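Local coordinates for light Chain (Clostridium botulinum, PDB 6BVD), which acts as the zinc-dependent protease domain of the mosaic botulinum neurotoxin type HA and probably cleaves a SNARE protein needed for neurotransmitter release, at residues A[33-38]-A[140-145]; A[118-123]-A[128-133]; A[288-293]-A[339-344]; A[384-387]-A[392-395]. All coordinates share one frame; numbering follows the deposited sequence.

Contact 1 (A[33-38]-A[140-145]); sequences NTYFKA and NVKLAN
At one end of the mixed eight-stranded sheet, Tyr35 meets Lys142 and Asn140 across strand 21-24, which lies between strands 36-40 and 138-142. The backbones are too far apart to bond directly, with Tyr35 CA 7.8 Å from Val141 CA, so the phenol ring bridges the gap. Its CG is anti to the carbonyl carbon and beside the backbone N (chi1 -75°), and CB leads toward 140-145. Ring atom CE1 of Tyr35 lies 3.8 Å from Lys142 CB, while the phenol OH reaches 3.4 Å from Asn140 CB. There the amide plane is turned by only 23° from the ring plane.

Lys142 runs roughly at right angles to the tyrosine. Its chain is extended as far as CD and then bends at chi3 (-70°), which folds the tail back over one face of the ring. CE stands 4.2 Å from the ring centroid, almost on the normal, in a CH-pi contact. NZ is 4.5 Å from the same centroid, giving a cation-pi interaction over that face. No hydrogen bond joins the two segments. Backbone bonds instead tie each to the strand between them, Phe36 to Ile24 and Lys142 to Tyr23. The tyrosine just before strand 36-40 thus packs against strand 138-142, next but one in the order of the mixed sheet, and touches Ile148 of its edge strand 148-152.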
loop_
_atom_site.group_PDB
_atom_site.type_symbol
_atom_site.label_atom_id
_atom_site.label_comp_id
_atom_site.label_asym_id
_atom_site.label_seq_id
_atom_site.Cartn_x
_atom_site.Cartn_y
_atom_site.Cartn_z
ATOM N N ASN A 33 19.446 31.529 -12.555
ATOM C CA ASN A 33 18.024 31.381 -12.925
ATOM C C ASN A 33 17.679 30.002 -13.514
ATOM O O ASN A 33 16.983 29.905 -14.536
ATOM C CB ASN A 33 17.620 32.469 -13.933
ATOM C CG ASN A 33 16.596 33.424 -13.383
ATOM O OD1 ASN A 33 15.804 33.081 -12.511
ATOM N ND2 ASN A 33 16.614 34.664 -13.892
ATOM N N THR A 34 18.134 28.939 -12.858
ATOM C CA THR A 34 17.967 27.578 -13.341
ATOM C C THR A 34 16.732 26.949 -12.700
ATOM O O THR A 34 16.605 26.963 -11.477
ATOM C CB THR A 34 19.187 26.703 -12.969
ATOM O OG1 THR A 34 20.390 27.359 -13.340
ATOM C CG2 THR A 34 19.111 25.324 -13.610
ATOM N N TYR A 35 15.831 26.396 -13.512
ATOM C CA TYR A 35 14.605 25.763 -12.990
ATOM C C TYR A 35 14.650 24.261 -13.188
ATOM O O TYR A 35 15.243 23.786 -14.132
ATOM C CB TYR A 35 13.352 26.325 -13.674
ATOM C CG TYR A 35 12.959 27.719 -13.204
ATOM C CD1 TYR A 35 11.912 27.901 -12.302
ATOM C CD2 TYR A 35 13.651 28.847 -13.637
ATOM C CE1 TYR A 35 11.542 29.150 -11.864
ATOM C CE2 TYR A 35 13.284 30.117 -13.200
ATOM C CZ TYR A 35 12.236 30.268 -12.318
ATOM O OH TYR A 35 11.878 31.523 -11.876
ATOM N N PHE A 36 14.008 23.531 -12.277
ATOM C CA PHE A 36 13.974 22.074 -12.289
ATOM C C PHE A 36 12.540 21.599 -12.114
ATOM O O PHE A 36 11.812 22.132 -11.271
ATOM C CB PHE A 36 14.813 21.475 -11.144
ATOM C CG PHE A 36 16.292 21.782 -11.229
ATOM C CD1 PHE A 36 17.195 20.841 -11.711
ATOM C CD2 PHE A 36 16.772 22.978 -10.767
ATOM C CE1 PHE A 36 18.554 21.116 -11.769
ATOM C CE2 PHE A 36 18.139 23.277 -10.808
ATOM C CZ PHE A 36 19.035 22.356 -11.324
ATOM N N LYS A 37 12.163 20.566 -12.851
ATOM C CA LYS A 37 10.849 19.937 -12.679
ATOM C C LYS A 37 10.777 19.272 -11.289
ATOM O O LYS A 37 11.643 18.454 -10.932
ATOM C CB LYS A 37 10.595 18.926 -13.792
ATOM C CG LYS A 37 9.129 18.513 -13.911
ATOM C CD LYS A 37 8.897 17.551 -15.031
ATOM C CE LYS A 37 7.401 17.295 -15.232
ATOM N NZ LYS A 37 7.145 16.464 -16.424
ATOM N N ALA A 38 9.773 19.649 -10.504
ATOM C CA ALA A 38 9.657 19.193 -9.099
ATOM C C ALA A 38 8.276 18.635 -8.785
ATOM O O ALA A 38 7.264 19.003 -9.452
ATOM C CB ALA A 38 10.005 20.360 -8.152
ATOM N N ASN A 140 11.361 30.986 -6.208
ATOM C CA ASN A 140 10.581 31.127 -7.447
ATOM C C ASN A 140 10.085 29.806 -8.025
ATOM O O ASN A 140 10.820 28.816 -8.074
ATOM C CB ASN A 140 11.393 31.855 -8.532
ATOM C CG ASN A 140 11.454 33.348 -8.306
ATOM O OD1 ASN A 140 10.968 33.833 -7.290
ATOM N ND2 ASN A 140 12.017 34.088 -9.261
ATOM N N VAL A 141 8.837 29.795 -8.497
ATOM C CA VAL A 141 8.340 28.658 -9.267
ATOM C C VAL A 141 7.714 29.150 -10.579
ATOM O O VAL A 141 7.168 30.258 -10.650
ATOM C CB VAL A 141 7.297 27.789 -8.503
ATOM C CG1 VAL A 141 7.769 27.483 -7.082
ATOM C CG2 VAL A 141 5.930 28.415 -8.489
ATOM N N LYS A 142 7.849 28.348 -11.621
ATOM C CA LYS A 142 7.321 28.713 -12.930
ATOM C C LYS A 142 6.083 27.863 -13.248
ATOM O O LYS A 142 6.134 26.619 -13.247
ATOM C CB LYS A 142 8.416 28.574 -13.990
ATOM C CG LYS A 142 8.007 29.003 -15.400
ATOM C CD LYS A 142 9.106 28.686 -16.400
ATOM C CE LYS A 142 10.324 29.595 -16.201
ATOM N NZ LYS A 142 11.463 29.178 -17.091
ATOM N N LEU A 143 4.945 28.525 -13.417
ATOM C CA LEU A 143 3.688 27.836 -13.651
ATOM C C LEU A 143 3.495 27.342 -15.106
ATOM O O LEU A 143 4.314 27.605 -15.998
ATOM C CB LEU A 143 2.525 28.740 -13.222
ATOM C CG LEU A 143 2.558 29.191 -11.753
ATOM C CD1 LEU A 143 1.465 30.210 -11.467
ATOM C CD2 LEU A 143 2.478 28.023 -10.739
ATOM N N ALA A 144 2.402 26.617 -15.328
ATOM C CA ALA A 144 2.100 26.056 -16.640
ATOM C C ALA A 144 2.041 27.133 -17.732
ATOM O O ALA A 144 2.545 26.925 -18.836
ATOM C CB ALA A 144 0.786 25.307 -16.594
ATOM N N ASN A 145 1.458 28.285 -17.424
ATOM C CA ASN A 145 1.383 29.360 -18.428
ATOM C C ASN A 145 2.675 30.167 -18.492
ATOM O O ASN A 145 2.759 31.163 -19.216
ATOM C CB ASN A 145 0.199 30.314 -18.173
ATOM C CG ASN A 145 0.332 31.099 -16.870
ATOM O OD1 ASN A 145 1.374 31.100 -16.225
ATOM N ND2 ASN A 145 -0.715 31.829 -16.520
#

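Contact 2 (A[118-123]-A[128-133]); sequences PYLGNS and EQFTTN
Buried aromatic and aliphatic packing, fastened by one backbone hydrogen bond, joins Tyr119 and Leu120 to Phe130 and Thr131 where the chain turns back between helix 104-115 and strand 129-130. The bond runs from Thr131 N to Leu120 O, 2.8 Å long and nearly straight at 164°. The donor stands well above the carbonyl plane. The same oxygen has Phe130 CA at 3.5 Å in a CA-H...O contact, so the Leu120 carbonyl meets two successive residues of 128-133.

Around this bond the side chains interlock. The edge of Phe130 is directed at the face of Tyr119 in an offset edge-to-face pair, centroids 5.7 Å apart and planes at 71°. The approach is at the phenol end, with Phe130 CE1 3.8 Å from Tyr119 CZ. Tyr119 CG lies anti to its own N (chi1 -174°), which carries the hydroxyl across to the rim of the phenylalanine. Leu120 crosses Phe130 at about a right angle, CB being 3.9 Å from Phe130 CD1, and its CD1 methyl lies 4.0 Å from Thr132 CG2. A water 2.8 Å from Tyr119 OH can also donate to Gln129 O, though it has more acceptors in reach than protons.

Phe316 of helix 313-323 touches both Leu120 and Phe130, and Leu301 of helix 280-301 touches Tyr119 and Phe130. Leu120 is the centre of an inverse gamma turn, whose closing bond from Gly121 N to Tyr119 O is weak.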
loop_
_atom_site.group_PDB
_atom_site.type_symbol
_atom_site.label_atom_id
_atom_site.label_comp_id
_atom_site.label_asym_id
_atom_site.label_seq_id
_atom_site.Cartn_x
_atom_site.Cartn_y
_atom_site.Cartn_z
ATOM N N PRO A 118 9.349 27.361 8.704
ATOM C CA PRO A 118 10.358 28.299 9.238
ATOM C C PRO A 118 9.793 29.660 9.687
ATOM O O PRO A 118 8.783 30.093 9.138
ATOM C CB PRO A 118 11.303 28.501 8.058
ATOM C CG PRO A 118 11.143 27.293 7.254
ATOM C CD PRO A 118 9.704 26.889 7.358
ATOM N N TYR A 119 10.397 30.293 10.689
ATOM C CA TYR A 119 10.022 31.653 11.073
ATOM C C TYR A 119 10.342 32.584 9.908
ATOM O O TYR A 119 11.366 32.400 9.259
ATOM C CB TYR A 119 10.760 32.116 12.333
ATOM C CG TYR A 119 10.297 33.477 12.849
ATOM C CD1 TYR A 119 9.192 33.576 13.675
ATOM C CD2 TYR A 119 10.903 34.667 12.418
ATOM C CE1 TYR A 119 8.741 34.805 14.135
ATOM C CE2 TYR A 119 10.433 35.897 12.856
ATOM C CZ TYR A 119 9.354 35.961 13.717
ATOM O OH TYR A 119 8.898 37.177 14.185
ATOM N N LEU A 120 9.465 33.562 9.663
ATOM C CA LEU A 120 9.674 34.555 8.577
ATOM C C LEU A 120 10.640 35.662 9.046
ATOM O O LEU A 120 10.265 36.822 9.291
ATOM C CB LEU A 120 8.320 35.136 8.094
ATOM C CG LEU A 120 7.354 34.104 7.475
ATOM C CD1 LEU A 120 5.987 34.748 7.031
ATOM C CD2 LEU A 120 7.955 33.291 6.319
ATOM N N GLY A 121 11.902 35.286 9.244
ATOM C CA GLY A 121 12.888 36.266 9.656
ATOM C C GLY A 121 14.078 35.538 10.229
ATOM O O GLY A 121 13.995 34.319 10.475
ATOM N N ASN A 122 15.175 36.263 10.406
ATOM C CA ASN A 122 16.366 35.666 11.000
ATOM C C ASN A 122 17.227 36.733 11.675
ATOM O O ASN A 122 16.788 37.884 11.837
ATOM C CB ASN A 122 17.151 34.888 9.943
ATOM C CG ASN A 122 17.584 35.763 8.754
ATOM O OD1 ASN A 122 18.410 36.645 8.896
ATOM N ND2 ASN A 122 17.058 35.468 7.570
ATOM N N SER A 123 18.456 36.380 12.084
ATOM C CA SER A 123 19.255 37.333 12.833
ATOM C C SER A 123 19.489 38.656 12.114
ATOM O O SER A 123 19.557 39.683 12.762
ATOM C CB SER A 123 20.609 36.719 13.210
ATOM O OG SER A 123 20.361 35.707 14.165
ATOM N N GLU A 128 10.567 43.934 13.352
ATOM C CA GLU A 128 9.163 44.359 13.165
ATOM C C GLU A 128 8.470 43.750 11.960
ATOM O O GLU A 128 7.272 43.957 11.727
ATOM C CB GLU A 128 9.082 45.892 13.037
ATOM C CG GLU A 128 9.654 46.632 14.203
ATOM C CD GLU A 128 11.176 46.712 14.171
ATOM O OE1 GLU A 128 11.790 46.377 13.125
ATOM O OE2 GLU A 128 11.751 47.057 15.224
ATOM N N GLN A 129 9.215 42.983 11.191
ATOM C CA GLN A 129 8.759 42.536 9.889
ATOM C C GLN A 129 8.754 41.028 9.776
ATOM O O GLN A 129 9.700 40.373 10.231
ATOM C CB GLN A 129 9.664 43.134 8.822
ATOM C CG GLN A 129 9.088 43.202 7.447
ATOM C CD GLN A 129 10.032 43.882 6.478
ATOM O OE1 GLN A 129 11.246 43.706 6.552
ATOM N NE2 GLN A 129 9.474 44.652 5.550
ATOM N N PHE A 130 7.668 40.482 9.232
ATOM C CA PHE A 130 7.670 39.117 8.698
ATOM C C PHE A 130 8.333 39.175 7.326
ATOM O O PHE A 130 7.780 39.771 6.385
ATOM C CB PHE A 130 6.254 38.530 8.574
ATOM C CG PHE A 130 5.727 37.895 9.849
ATOM C CD1 PHE A 130 6.596 37.398 10.821
ATOM C CD2 PHE A 130 4.358 37.836 10.081
ATOM C CE1 PHE A 130 6.082 36.838 12.015
ATOM C CE2 PHE A 130 3.840 37.276 11.247
ATOM C CZ PHE A 130 4.706 36.766 12.216
ATOM N N THR A 131 9.525 38.591 7.211
ATOM C CA THR A 131 10.299 38.647 5.979
ATOM C C THR A 131 10.193 37.362 5.131
ATOM O O THR A 131 10.601 36.261 5.546
ATOM C CB THR A 131 11.763 38.957 6.304
ATOM O OG1 THR A 131 11.812 40.231 6.947
ATOM C CG2 THR A 131 12.596 38.994 5.059
ATOM N N THR A 132 9.644 37.523 3.932
ATOM C CA THR A 132 9.384 36.414 3.041
ATOM C C THR A 132 10.338 36.399 1.848
ATOM O O THR A 132 10.425 35.421 1.148
ATOM C CB THR A 132 7.949 36.455 2.478
ATOM O OG1 THR A 132 7.813 37.606 1.642
ATOM C CG2 THR A 132 6.941 36.510 3.592
ATOM N N ASN A 133 11.063 37.475 1.600
ATOM C CA ASN A 133 11.691 37.588 0.292
ATOM C C ASN A 133 13.173 37.253 0.290
ATOM O O ASN A 133 14.013 38.075 -0.111
ATOM C CB ASN A 133 11.487 39.002 -0.273
ATOM C CG ASN A 133 11.983 40.076 0.666
ATOM O OD1 ASN A 133 12.108 39.868 1.874
ATOM N ND2 ASN A 133 12.291 41.237 0.109
HETATM O O HOH W 1 10.373 39.203 13.001
#

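Contact 3 (A[288-293]-A[339-344]); sequences NKVLSD and NKFEQL
Phe341, which packs on Val290 and Leu291, sits near the start of helix 338-348, where Asp337 OD1 accepts a hydrogen bond from Lys340 N and a weak one from Asn339 N. Between 288-293 and 339-344 no hydrogen bond forms, and the contact is carried by one aromatic ring.

Phe341 has CG anti to the backbone N (chi1 178°), and its CB points toward 288-293, so the ring projects straight at helix 280-301. The Leu291 side chain lies over one face. Its CD1 methyl stands 4.0 Å from the ring centroid and 10° off the normal, a CH-pi contact, while Leu291 CB sits above the far end of the same face, 3.8 Å from CZ. Val290 comes instead at the edge and close to the ring plane, with CG1 3.9 Å from Phe341 CZ. The tip of the ring also presses on the helix backbone, CZ being 3.5 Å from Leu291 N. Tyr287, one turn earlier, adds an edge-to-face contact to the same ring.

Face and edge are thus both engaged by aliphatic carbon. Between these segments, with no polar bond, the contact probably rests on dispersion and the exclusion of water.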
loop_
_atom_site.group_PDB
_atom_site.type_symbol
_atom_site.label_atom_id
_atom_site.label_comp_id
_atom_site.label_asym_id
_atom_site.label_seq_id
_atom_site.Cartn_x
_atom_site.Cartn_y
_atom_site.Cartn_z
ATOM N N ASN A 288 19.877 24.788 26.902
ATOM C CA ASN A 288 19.891 26.209 27.234
ATOM C C ASN A 288 20.079 27.104 26.006
ATOM O O ASN A 288 19.588 28.241 25.988
ATOM C CB ASN A 288 20.947 26.505 28.290
ATOM C CG ASN A 288 20.552 25.945 29.638
ATOM O OD1 ASN A 288 19.373 26.005 30.014
ATOM N ND2 ASN A 288 21.512 25.353 30.352
ATOM N N LYS A 289 20.781 26.617 24.994
ATOM C CA LYS A 289 20.925 27.390 23.760
ATOM C C LYS A 289 19.555 27.543 23.079
ATOM O O LYS A 289 19.176 28.654 22.677
ATOM C CB LYS A 289 21.909 26.729 22.804
ATOM C CG LYS A 289 22.029 27.437 21.453
ATOM C CD LYS A 289 22.896 26.639 20.485
ATOM C CE LYS A 289 22.354 25.174 20.341
ATOM N NZ LYS A 289 21.156 24.960 19.408
ATOM N N VAL A 290 18.814 26.437 22.969
ATOM C CA VAL A 290 17.508 26.475 22.289
ATOM C C VAL A 290 16.545 27.374 23.054
ATOM O O VAL A 290 15.796 28.146 22.445
ATOM C CB VAL A 290 16.861 25.061 22.096
ATOM C CG1 VAL A 290 15.452 25.179 21.429
ATOM C CG2 VAL A 290 17.761 24.155 21.262
ATOM N N LEU A 291 16.580 27.290 24.381
ATOM C CA LEU A 291 15.730 28.096 25.235
ATOM C C LEU A 291 16.009 29.588 25.068
ATOM O O LEU A 291 15.086 30.400 24.980
ATOM C CB LEU A 291 15.916 27.698 26.706
ATOM C CG LEU A 291 15.237 28.587 27.747
ATOM C CD1 LEU A 291 13.710 28.576 27.533
ATOM C CD2 LEU A 291 15.594 28.175 29.166
ATOM N N SER A 292 17.289 29.938 25.028
ATOM C CA SER A 292 17.671 31.301 24.772
ATOM C C SER A 292 17.195 31.784 23.369
ATOM O O SER A 292 16.671 32.901 23.235
ATOM C CB SER A 292 19.189 31.420 24.918
ATOM O OG SER A 292 19.627 32.694 24.541
ATOM N N ASP A 293 17.329 30.949 22.347
ATOM C CA ASP A 293 16.882 31.322 20.988
ATOM C C ASP A 293 15.357 31.482 20.918
ATOM O O ASP A 293 14.852 32.394 20.256
ATOM C CB ASP A 293 17.313 30.288 19.958
ATOM C CG ASP A 293 18.820 30.307 19.693
ATOM O OD1 ASP A 293 19.449 31.329 19.961
ATOM O OD2 ASP A 293 19.343 29.312 19.154
ATOM N N ASN A 339 7.500 25.286 31.351
ATOM C CA ASN A 339 6.935 23.938 31.342
ATOM C C ASN A 339 6.544 23.519 29.919
ATOM O O ASN A 339 6.776 22.374 29.511
ATOM C CB ASN A 339 5.728 23.864 32.269
ATOM C CG ASN A 339 6.119 23.907 33.724
ATOM O OD1 ASN A 339 7.156 23.371 34.116
ATOM N ND2 ASN A 339 5.297 24.563 34.538
ATOM N N LYS A 340 5.951 24.438 29.159
ATOM C CA LYS A 340 5.639 24.128 27.774
ATOM C C LYS A 340 6.928 23.970 26.947
ATOM O O LYS A 340 6.973 23.180 26.005
ATOM C CB LYS A 340 4.713 25.203 27.175
ATOM C CG LYS A 340 3.278 25.107 27.642
ATOM C CD LYS A 340 2.450 26.223 26.988
ATOM C CE LYS A 340 1.001 25.817 26.786
ATOM N NZ LYS A 340 0.232 26.928 26.126
ATOM N N PHE A 341 7.986 24.713 27.290
ATOM C CA PHE A 341 9.252 24.555 26.580
ATOM C C PHE A 341 9.867 23.175 26.818
ATOM O O PHE A 341 10.386 22.536 25.908
ATOM C CB PHE A 341 10.274 25.617 26.981
ATOM C CG PHE A 341 11.580 25.427 26.303
ATOM C CD1 PHE A 341 11.760 25.871 25.010
ATOM C CD2 PHE A 341 12.618 24.740 26.930
ATOM C CE1 PHE A 341 12.955 25.669 24.358
ATOM C CE2 PHE A 341 13.799 24.515 26.279
ATOM C CZ PHE A 341 13.973 24.979 24.987
ATOM N N GLU A 342 9.846 22.733 28.059
ATOM C CA GLU A 342 10.409 21.424 28.362
ATOM C C GLU A 342 9.686 20.327 27.572
ATOM O O GLU A 342 10.324 19.446 26.991
ATOM C CB GLU A 342 10.336 21.148 29.860
ATOM C CG GLU A 342 11.101 19.901 30.255
ATOM C CD GLU A 342 11.028 19.619 31.737
ATOM O OE1 GLU A 342 10.397 20.420 32.469
ATOM O OE2 GLU A 342 11.589 18.581 32.162
ATOM N N GLN A 343 8.361 20.424 27.478
ATOM C CA GLN A 343 7.599 19.443 26.717
ATOM C C GLN A 343 7.868 19.532 25.219
ATOM O O GLN A 343 7.957 18.511 24.537
ATOM C CB GLN A 343 6.102 19.577 27.008
ATOM C CG GLN A 343 5.737 19.097 28.417
ATOM C CD GLN A 343 6.220 17.664 28.718
ATOM O OE1 GLN A 343 5.710 16.689 28.161
ATOM N NE2 GLN A 343 7.203 17.542 29.613
ATOM N N LEU A 344 8.053 20.745 24.701
ATOM C CA LEU A 344 8.357 20.885 23.282
ATOM C C LEU A 344 9.724 20.275 22.941
ATOM O O LEU A 344 9.863 19.481 22.012
ATOM C CB LEU A 344 8.320 22.363 22.890
ATOM C CG LEU A 344 8.836 22.647 21.488
ATOM C CD1 LEU A 344 8.062 21.839 20.460
ATOM C CD2 LEU A 344 8.710 24.176 21.165
#

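Contact 4 (A[384-387]-A[392-395]); sequences DSIY and GFNI. With CA (calcium ion), chain C.
The aromatic and CH-pi contacts centre on Tyr387, which meets Phe393 with its edge and Gly392 with one face. The ring edge is directed at the face of Phe393, centroids 4.9 Å apart and planes at 67°; with CG anti to the backbone N (chi1 -177°), Tyr387 places CD1 over the centre of the phenylalanine ring. Gly392 CA lies over the tyrosine face, 4.0 Å from its centroid. The tyrosine ring reaches on to Pro222 and Ala223 at the start of helix 222-237, which carries the zinc ligands His228 and His232, and the Tyr387 OH bonds to Asp221.

Backbone and apolar contacts follow. Tyr387 CA lies 3.2 Å from Gly392 O in a CA-H...O contact. The CD1 methyl of Ile395 sits among three successive carbonyls, closest to Ser385 O at 3.6 Å. Both segments belong to the long loop between strands 373-377 and 406-408, which doubles back on itself here and makes an inverse gamma turn centred on Asn394. One water donates to Ile386 O at 2.7 Å; its modelled distance to Phe393 O is too short to be trusted.

Metal coordination comes from the other end of 384-387. Asp384 grips the calcium ion with both carboxylate oxygens, OD2 at 2.3 Å and OD1 slightly farther. Glu389 joins it, as do Asp384 and Glu389 of the second subunit, and Lys95 of that subunit bonds to Asp384 OD2.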
loop_
_atom_site.group_PDB
_atom_site.type_symbol
_atom_site.label_atom_id
_atom_site.label_comp_id
_atom_site.label_asym_id
_atom_site.label_seq_id
_atom_site.Cartn_x
_atom_site.Cartn_y
_atom_site.Cartn_z
ATOM N N ASP A 384 6.188 -5.855 -4.705
ATOM C CA ASP A 384 5.501 -6.110 -3.432
ATOM C C ASP A 384 5.726 -7.532 -2.899
ATOM O O ASP A 384 5.376 -7.806 -1.752
ATOM C CB ASP A 384 3.991 -5.836 -3.575
ATOM C CG ASP A 384 3.662 -4.323 -3.476
ATOM O OD1 ASP A 384 4.171 -3.657 -2.560
ATOM O OD2 ASP A 384 2.940 -3.795 -4.351
ATOM N N SER A 385 6.280 -8.435 -3.711
ATOM C CA SER A 385 6.702 -9.741 -3.162
ATOM C C SER A 385 8.078 -9.689 -2.466
ATOM O O SER A 385 8.486 -10.677 -1.819
ATOM C CB SER A 385 6.741 -10.817 -4.259
ATOM O OG SER A 385 7.750 -10.573 -5.212
ATOM N N ILE A 386 8.786 -8.557 -2.586
ATOM C CA ILE A 386 10.125 -8.368 -1.980
ATOM C C ILE A 386 10.078 -7.349 -0.841
ATOM O O ILE A 386 10.637 -7.541 0.234
ATOM C CB ILE A 386 11.161 -7.874 -3.050
ATOM C CG1 ILE A 386 11.281 -8.882 -4.195
ATOM C CG2 ILE A 386 12.512 -7.503 -2.411
ATOM C CD1 ILE A 386 11.788 -10.220 -3.762
ATOM N N TYR A 387 9.400 -6.235 -1.106
ATOM C CA TYR A 387 9.349 -5.136 -0.188
ATOM C C TYR A 387 7.956 -4.506 -0.245
ATOM O O TYR A 387 7.499 -4.166 -1.328
ATOM C CB TYR A 387 10.428 -4.111 -0.571
ATOM C CG TYR A 387 10.547 -2.942 0.349
ATOM C CD1 TYR A 387 11.354 -3.010 1.469
ATOM C CD2 TYR A 387 9.912 -1.721 0.067
ATOM C CE1 TYR A 387 11.492 -1.942 2.318
ATOM C CE2 TYR A 387 10.059 -0.630 0.922
ATOM C CZ TYR A 387 10.865 -0.738 2.037
ATOM O OH TYR A 387 11.055 0.346 2.896
ATOM N N GLY A 392 7.687 -3.711 4.778
ATOM C CA GLY A 392 9.043 -3.674 4.278
ATOM C C GLY A 392 9.498 -5.029 3.755
ATOM O O GLY A 392 8.811 -5.679 2.958
ATOM N N PHE A 393 10.693 -5.453 4.166
ATOM C CA PHE A 393 11.202 -6.742 3.710
ATOM C C PHE A 393 10.595 -7.905 4.479
ATOM O O PHE A 393 10.668 -9.058 4.021
ATOM C CB PHE A 393 12.729 -6.836 3.884
ATOM C CG PHE A 393 13.516 -5.861 3.043
ATOM C CD1 PHE A 393 13.601 -6.023 1.667
ATOM C CD2 PHE A 393 14.232 -4.842 3.648
ATOM C CE1 PHE A 393 14.379 -5.127 0.903
ATOM C CE2 PHE A 393 15.012 -3.960 2.896
ATOM C CZ PHE A 393 15.069 -4.107 1.521
ATOM N N ASN A 394 10.084 -7.595 5.664
ATOM C CA ASN A 394 9.683 -8.606 6.629
ATOM C C ASN A 394 8.208 -9.063 6.425
ATOM O O ASN A 394 7.369 -8.920 7.303
ATOM C CB ASN A 394 9.927 -8.074 8.060
ATOM C CG ASN A 394 11.424 -7.858 8.382
ATOM O OD1 ASN A 394 12.282 -8.665 8.003
ATOM N ND2 ASN A 394 11.734 -6.735 9.054
ATOM N N ILE A 395 7.950 -9.643 5.260
ATOM C CA ILE A 395 6.634 -10.104 4.832
ATOM C C ILE A 395 6.317 -11.478 5.448
ATOM O O ILE A 395 7.146 -12.385 5.392
ATOM C CB ILE A 395 6.580 -10.216 3.296
ATOM C CG1 ILE A 395 6.925 -8.873 2.640
ATOM C CG2 ILE A 395 5.230 -10.692 2.839
ATOM C CD1 ILE A 395 7.300 -8.983 1.123
HETATM CA CA CA C . 2.641 -1.846 -3.174
HETATM O O HOH W 2 11.317 -9.706 1.750
#

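Contacts 2, 3 and 4 are largely buried, whereas contact 1 is only partly so, and it is the one that uses a charged side chain against a ring. Contacts 2 and 3 share helix 280-301: contact 3 packs directly on it, and Leu301 near its end touches contact 2. Their centres are about 21 Å apart. Contacts 1 and 2 lie on successive strands of the chain, 138-142 and 129-130, with nearest atoms about 8 Å apart. Aromatic rings serve all four, meeting mainly aliphatic side chains across contact 3 and another ring in contacts 2 and 4. Contact 4, across the chain's centre from contacts 2 and 3, adds metal binding between subunits.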